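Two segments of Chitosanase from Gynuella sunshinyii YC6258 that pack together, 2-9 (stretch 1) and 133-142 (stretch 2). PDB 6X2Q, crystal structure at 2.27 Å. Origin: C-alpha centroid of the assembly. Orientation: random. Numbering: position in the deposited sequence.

Stretch 1 (2-9) QLTAQQRL
Stretch 2 133-142: MPLTLLALYD

A chain's N-terminal segment often docks on a distant helix through a small apolar patch, with polar side chains reaching over its margins; residues 2-9 and 133-142 of this chitosanase illustrate the pattern. Stretch 2 is helical from Pro134 onward, through Asp142 and beyond (phi near -62°, psi near -40°), its first turn opened by Leu137 N to Met133 O at 3.3 Å. After Gln2 (psi -53°), Leu3 is extended (phi/psi -118/137°), and the chain turns at the N-cap Thr4 (-56/161°) into a helix from Ala5, where Arg8 N bonds Thr4 O at 2.8 Å. The register sets Leu3 CA 6.8 Å from Pro134 CA and Arg8 CA 8.6 Å from Leu138 CA, so both stretches advance in the same general direction. Between them 316 Å² is buried, both sides summed, with Leu137 (66 Å²) and Leu3 (60 Å²) covered most.

Apolar packing centres on Leu3 and Leu137. Leu3 leaves its backbone sideways, but its m,t rotamer (chi1 -75°, chi2 -178°) brings CD2 to 3.6 Å from Leu137 CD2 and 4.2 Å from Pro134 CB. Leu137, buried in the whole structure, points toward stretch 1 (chi1 -84°, chi2 42°), and its CD2 also lies 3.5 Å from Gln2 O and 3.9 Å from Gln2 CB. Leucine suits both places: its branched apolar end fills the contact without leaving a polar group unsatisfied. Pro134 suits the helix's first turn, where its nitrogen needs no hydrogen to donate; its ring is C-gamma exo.

Polar side chains supply the remaining contacts. Gln7 (m,t, chi3 -22°) points toward stretch 2, packing NE2 3.4 Å from Pro134 CG, while its OE1 accepts from Thr4 N at 3.2 Å, bracing the helix start. Farther along, Arg8 (chi1 -148°, chi2 -89°, chi3 157°, chi4 68°) extends NH2 to Tyr141 OH at 2.9 Å, a weak hydrogen bond with an N-H...O angle of 130°. Tyr141 (chi1 177°, chi2 42°) points toward stretch 1, its hydroxyl near the guanidinium plane; a long, flexible arginine and a hydroxyl-tipped ring can span this wider separation.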

ATOM      1  N   GLN A   2      -4.752   1.626  17.620  1.00 50.81           N
ATOM      2  CA  GLN A   2      -3.635   2.394  17.010  1.00 50.25           C
ATOM      3  C   GLN A   2      -4.214   3.609  16.287  1.00 42.89           C
ATOM      4  O   GLN A   2      -3.776   4.690  16.559  1.00 42.08           O
ATOM      5  CB  GLN A   2      -2.822   1.535  16.048  1.00 46.61           C
ATOM      6  CG  GLN A   2      -2.315   0.226  16.614  1.00 45.92           C
ATOM      7  CD  GLN A   2      -0.890   0.322  17.088  1.00 54.21           C
ATOM      8  OE1 GLN A   2      -0.096   1.108  16.600  1.00 56.31           O
ATOM      9  NE2 GLN A   2      -0.556  -0.478  18.073  1.00 57.49           N
ATOM     10  N   LEU A   3      -5.174   3.408  15.403  1.00 44.04           N
ATOM     11  CA  LEU A   3      -5.766   4.536  14.696  1.00 40.28           C
ATOM     12  C   LEU A   3      -7.256   4.634  15.014  1.00 47.22           C
ATOM     13  O   LEU A   3      -7.965   3.618  15.059  1.00 45.22           O
ATOM     14  CB  LEU A   3      -5.561   4.419  13.173  1.00 41.37           C
ATOM     15  CG  LEU A   3      -4.161   4.730  12.598  1.00 42.78           C
ATOM     16  CD1 LEU A   3      -4.159   4.608  11.099  1.00 40.49           C
ATOM     17  CD2 LEU A   3      -3.638   6.122  13.024  1.00 38.50           C
ATOM     18  N   THR A   4      -7.698   5.870  15.254  1.00 38.56           N
ATOM     19  CA  THR A   4      -9.098   6.279  15.363  1.00 45.22           C
ATOM     20  C   THR A   4      -9.882   5.880  14.104  1.00 45.39           C
ATOM     21  O   THR A   4      -9.311   5.667  13.033  1.00 43.63           O
ATOM     22  CB  THR A   4      -9.129   7.809  15.589  1.00 41.39           C
ATOM     23  OG1 THR A   4      -8.898   8.101  16.975  1.00 51.95           O
ATOM     24  CG2 THR A   4     -10.401   8.479  15.133  1.00 43.63           C
ATOM     25  N   ALA A   5     -11.198   5.832  14.218  1.00 43.42           N
ATOM     26  CA  ALA A   5     -12.037   5.549  13.037  1.00 44.84           C
ATOM     27  C   ALA A   5     -11.891   6.698  12.044  1.00 44.55           C
ATOM     28  O   ALA A   5     -11.740   6.419  10.888  1.00 43.71           O
ATOM     29  CB  ALA A   5     -13.464   5.318  13.427  1.00 43.43           C
ATOM     30  N   GLN A   6     -11.913   7.942  12.518  1.00 43.59           N
ATOM     31  CA  GLN A   6     -11.709   9.107  11.622  1.00 51.18           C
ATOM     32  C   GLN A   6     -10.276   9.067  11.068  1.00 57.46           C
ATOM     33  O   GLN A   6     -10.104   9.397   9.907  1.00 64.72           O
ATOM     34  CB  GLN A   6     -12.012  10.444  12.299  1.00 57.63           C
ATOM     35  CG  GLN A   6     -11.778  11.658  11.403  1.00 64.52           C
ATOM     36  CD  GLN A   6     -12.188  13.008  11.958  1.00 67.61           C
ATOM     37  OE1 GLN A   6     -11.472  13.639  12.720  1.00 61.20           O
ATOM     38  NE2 GLN A   6     -13.343  13.491  11.544  1.00 64.24           N
ATOM     39  N   GLN A   7      -9.297   8.630  11.854  1.00 47.85           N
ATOM     40  CA  GLN A   7      -7.894   8.587  11.372  1.00 50.94           C
ATOM     41  C   GLN A   7      -7.688   7.493  10.311  1.00 43.62           C
ATOM     42  O   GLN A   7      -6.939   7.731   9.403  1.00 42.53           O
ATOM     43  CB  GLN A   7      -6.928   8.491  12.546  1.00 42.24           C
ATOM     44  CG  GLN A   7      -6.793   9.781  13.328  1.00 44.21           C
ATOM     45  CD  GLN A   7      -6.009   9.588  14.600  1.00 45.58           C
ATOM     46  OE1 GLN A   7      -5.897   8.499  15.118  1.00 44.62           O
ATOM     47  NE2 GLN A   7      -5.438  10.652  15.108  1.00 39.76           N
ATOM     48  N   ARG A   8      -8.388   6.374  10.452  1.00 42.21           N
ATOM     49  CA  ARG A   8      -8.285   5.257   9.490  1.00 45.70           C
ATOM     50  C   ARG A   8      -9.019   5.615   8.198  1.00 47.38           C
ATOM     51  O   ARG A   8      -8.498   5.317   7.141  1.00 40.35           O
ATOM     52  CB  ARG A   8      -8.795   3.956  10.090  1.00 41.97           C
ATOM     53  CG  ARG A   8      -8.075   2.727   9.560  1.00 54.58           C
ATOM     54  CD  ARG A   8      -8.773   2.217   8.322  1.00 50.85           C
ATOM     55  NE  ARG A   8      -8.031   1.413   7.384  1.00 54.42           N
ATOM     56  CZ  ARG A   8      -7.588   0.209   7.634  1.00 56.53           C
ATOM     57  NH1 ARG A   8      -7.775  -0.321   8.822  1.00 55.97           N
ATOM     58  NH2 ARG A   8      -6.979  -0.472   6.696  1.00 54.87           N
ATOM     59  N   LEU A   9     -10.181   6.244   8.289  1.00 43.00           N
ATOM     60  CA  LEU A   9     -10.863   6.615   7.036  1.00 46.43           C
ATOM     61  C   LEU A   9      -9.959   7.612   6.322  1.00 41.90           C
ATOM     62  O   LEU A   9      -9.831   7.527   5.131  1.00 43.19           O
ATOM     63  CB  LEU A   9     -12.218   7.230   7.363  1.00 46.86           C
ATOM     64  CG  LEU A   9     -12.577   8.430   6.506  1.00 54.52           C
ATOM     65  CD1 LEU A   9     -13.525   8.028   5.405  1.00 47.63           C
ATOM     66  CD2 LEU A   9     -13.159   9.540   7.338  1.00 56.31           C
ATOM     67  N   MET A 133       2.908   8.723  16.920  1.00 31.31           N
ATOM     68  CA  MET A 133       2.210   9.772  16.199  1.00 29.87           C
ATOM     69  C   MET A 133       1.390   9.156  15.072  1.00 33.42           C
ATOM     70  O   MET A 133       1.903   8.314  14.325  1.00 31.40           O
ATOM     71  CB  MET A 133       3.197  10.798  15.644  1.00 34.94           C
ATOM     72  CG  MET A 133       4.225  11.287  16.667  1.00 35.86           C
ATOM     73  SD  MET A 133       5.200  12.686  16.053  1.00 37.46           S
ATOM     74  CE  MET A 133       6.080  11.894  14.682  1.00 32.11           C
ATOM     75  N   PRO A 134       0.121   9.528  14.930  1.00 31.98           N
ATOM     76  CA  PRO A 134      -0.681   8.995  13.814  1.00 31.86           C
ATOM     77  C   PRO A 134      -0.021   9.136  12.443  1.00 35.80           C
ATOM     78  O   PRO A 134      -0.176   8.242  11.589  1.00 29.39           O
ATOM     79  CB  PRO A 134      -1.969   9.815  13.918  1.00 34.35           C
ATOM     80  CG  PRO A 134      -2.083  10.121  15.406  1.00 31.17           C
ATOM     81  CD  PRO A 134      -0.675  10.336  15.879  1.00 32.38           C
ATOM     82  N   LEU A 135       0.720  10.230  12.215  1.00 29.97           N
ATOM     83  CA  LEU A 135       1.388  10.435  10.929  1.00 28.53           C
ATOM     84  C   LEU A 135       2.410   9.334  10.661  1.00 30.79           C
ATOM     85  O   LEU A 135       2.517   8.836   9.531  1.00 26.50           O
ATOM     86  CB  LEU A 135       2.073  11.808  10.903  1.00 31.31           C
ATOM     87  CG  LEU A 135       2.891  12.119   9.648  1.00 29.00           C
ATOM     88  CD1 LEU A 135       1.961  12.190   8.459  1.00 29.64           C
ATOM     89  CD2 LEU A 135       3.662  13.419   9.777  1.00 28.47           C
ATOM     90  N   THR A 136       3.179   8.945  11.688  1.00 30.82           N
ATOM     91  CA  THR A 136       4.105   7.822  11.539  1.00 32.80           C
ATOM     92  C   THR A 136       3.370   6.531  11.163  1.00 29.26           C
ATOM     93  O   THR A 136       3.857   5.749  10.336  1.00 29.77           O
ATOM     94  CB  THR A 136       4.903   7.639  12.832  1.00 25.07           C
ATOM     95  OG1 THR A 136       5.427   8.900  13.213  1.00 34.18           O
ATOM     96  CG2 THR A 136       6.084   6.683  12.649  1.00 24.02           C
ATOM     97  N   LEU A 137       2.193   6.291  11.757  1.00 27.65           N
ATOM     98  CA  LEU A 137       1.421   5.098  11.414  1.00 27.66           C
ATOM     99  C   LEU A 137       0.967   5.146   9.962  1.00 28.27           C
ATOM    100  O   LEU A 137       1.022   4.136   9.247  1.00 29.27           O
ATOM    101  CB  LEU A 137       0.211   4.960  12.349  1.00 36.68           C
ATOM    102  CG  LEU A 137       0.406   4.287  13.718  1.00 37.82           C
ATOM    103  CD1 LEU A 137       1.690   4.725  14.404  1.00 31.77           C
ATOM    104  CD2 LEU A 137      -0.799   4.531  14.647  1.00 39.32           C
ATOM    105  N   LEU A 138       0.515   6.315   9.515  1.00 26.98           N
ATOM    106  CA  LEU A 138       0.105   6.468   8.133  1.00 27.77           C
ATOM    107  C   LEU A 138       1.284   6.204   7.200  1.00 31.50           C
ATOM    108  O   LEU A 138       1.164   5.443   6.232  1.00 25.77           O
ATOM    109  CB  LEU A 138      -0.465   7.874   7.941  1.00 24.89           C
ATOM    110  CG  LEU A 138      -0.753   8.271   6.495  1.00 29.85           C
ATOM    111  CD1 LEU A 138      -1.840   7.380   5.904  1.00 23.37           C
ATOM    112  CD2 LEU A 138      -1.161   9.727   6.437  1.00 30.20           C
ATOM    113  N   ALA A 139       2.450   6.765   7.527  1.00 26.43           N
ATOM    114  CA  ALA A 139       3.630   6.583   6.690  1.00 28.80           C
ATOM    115  C   ALA A 139       4.039   5.123   6.625  1.00 31.61           C
ATOM    116  O   ALA A 139       4.429   4.629   5.562  1.00 32.93           O
ATOM    117  CB  ALA A 139       4.785   7.430   7.218  1.00 25.37           C
ATOM    118  N   LEU A 140       3.965   4.409   7.753  1.00 29.13           N
ATOM    119  CA  LEU A 140       4.290   2.985   7.699  1.00 30.99           C
ATOM    120  C   LEU A 140       3.253   2.209   6.907  1.00 25.53           C
ATOM    121  O   LEU A 140       3.590   1.229   6.231  1.00 26.88           O
ATOM    122  CB  LEU A 140       4.402   2.407   9.107  1.00 28.55           C
ATOM    123  CG  LEU A 140       5.538   2.994   9.937  1.00 30.00           C
ATOM    124  CD1 LEU A 140       5.373   2.589  11.412  1.00 30.24           C
ATOM    125  CD2 LEU A 140       6.884   2.570   9.401  1.00 29.73           C
ATOM    126  N   TYR A 141       1.995   2.630   6.977  1.00 27.54           N
ATOM    127  CA  TYR A 141       0.933   1.881   6.315  1.00 29.59           C
ATOM    128  C   TYR A 141       0.991   2.086   4.805  1.00 31.52           C
ATOM    129  O   TYR A 141       0.865   1.128   4.026  1.00 27.18           O
ATOM    130  CB  TYR A 141      -0.405   2.318   6.882  1.00 25.90           C
ATOM    131  CG  TYR A 141      -1.627   1.696   6.257  1.00 31.27           C
ATOM    132  CD1 TYR A 141      -1.673   0.346   5.932  1.00 27.58           C
ATOM    133  CD2 TYR A 141      -2.756   2.469   6.028  1.00 34.01           C
ATOM    134  CE1 TYR A 141      -2.821  -0.206   5.380  1.00 32.84           C
ATOM    135  CE2 TYR A 141      -3.889   1.942   5.487  1.00 33.25           C
ATOM    136  CZ  TYR A 141      -3.925   0.607   5.160  1.00 35.62           C
ATOM    137  OH  TYR A 141      -5.082   0.112   4.611  1.00 35.54           O
ATOM    138  N   ASP A 142       1.197   3.335   4.381  1.00 29.20           N
ATOM    139  CA  ASP A 142       1.377   3.621   2.968  1.00 28.58           C
ATOM    140  C   ASP A 142       2.603   2.908   2.422  1.00 30.09           C
ATOM    141  O   ASP A 142       2.559   2.355   1.321  1.00 30.75           O
ATOM    142  CB  ASP A 142       1.495   5.126   2.753  1.00 29.31           C
ATOM    143  CG  ASP A 142       1.563   5.495   1.283  1.00 35.44           C
ATOM    144  OD1 ASP A 142       0.563   5.224   0.583  1.00 33.48           O
ATOM    145  OD2 ASP A 142       2.602   6.046   0.825  1.00 33.36           O
TER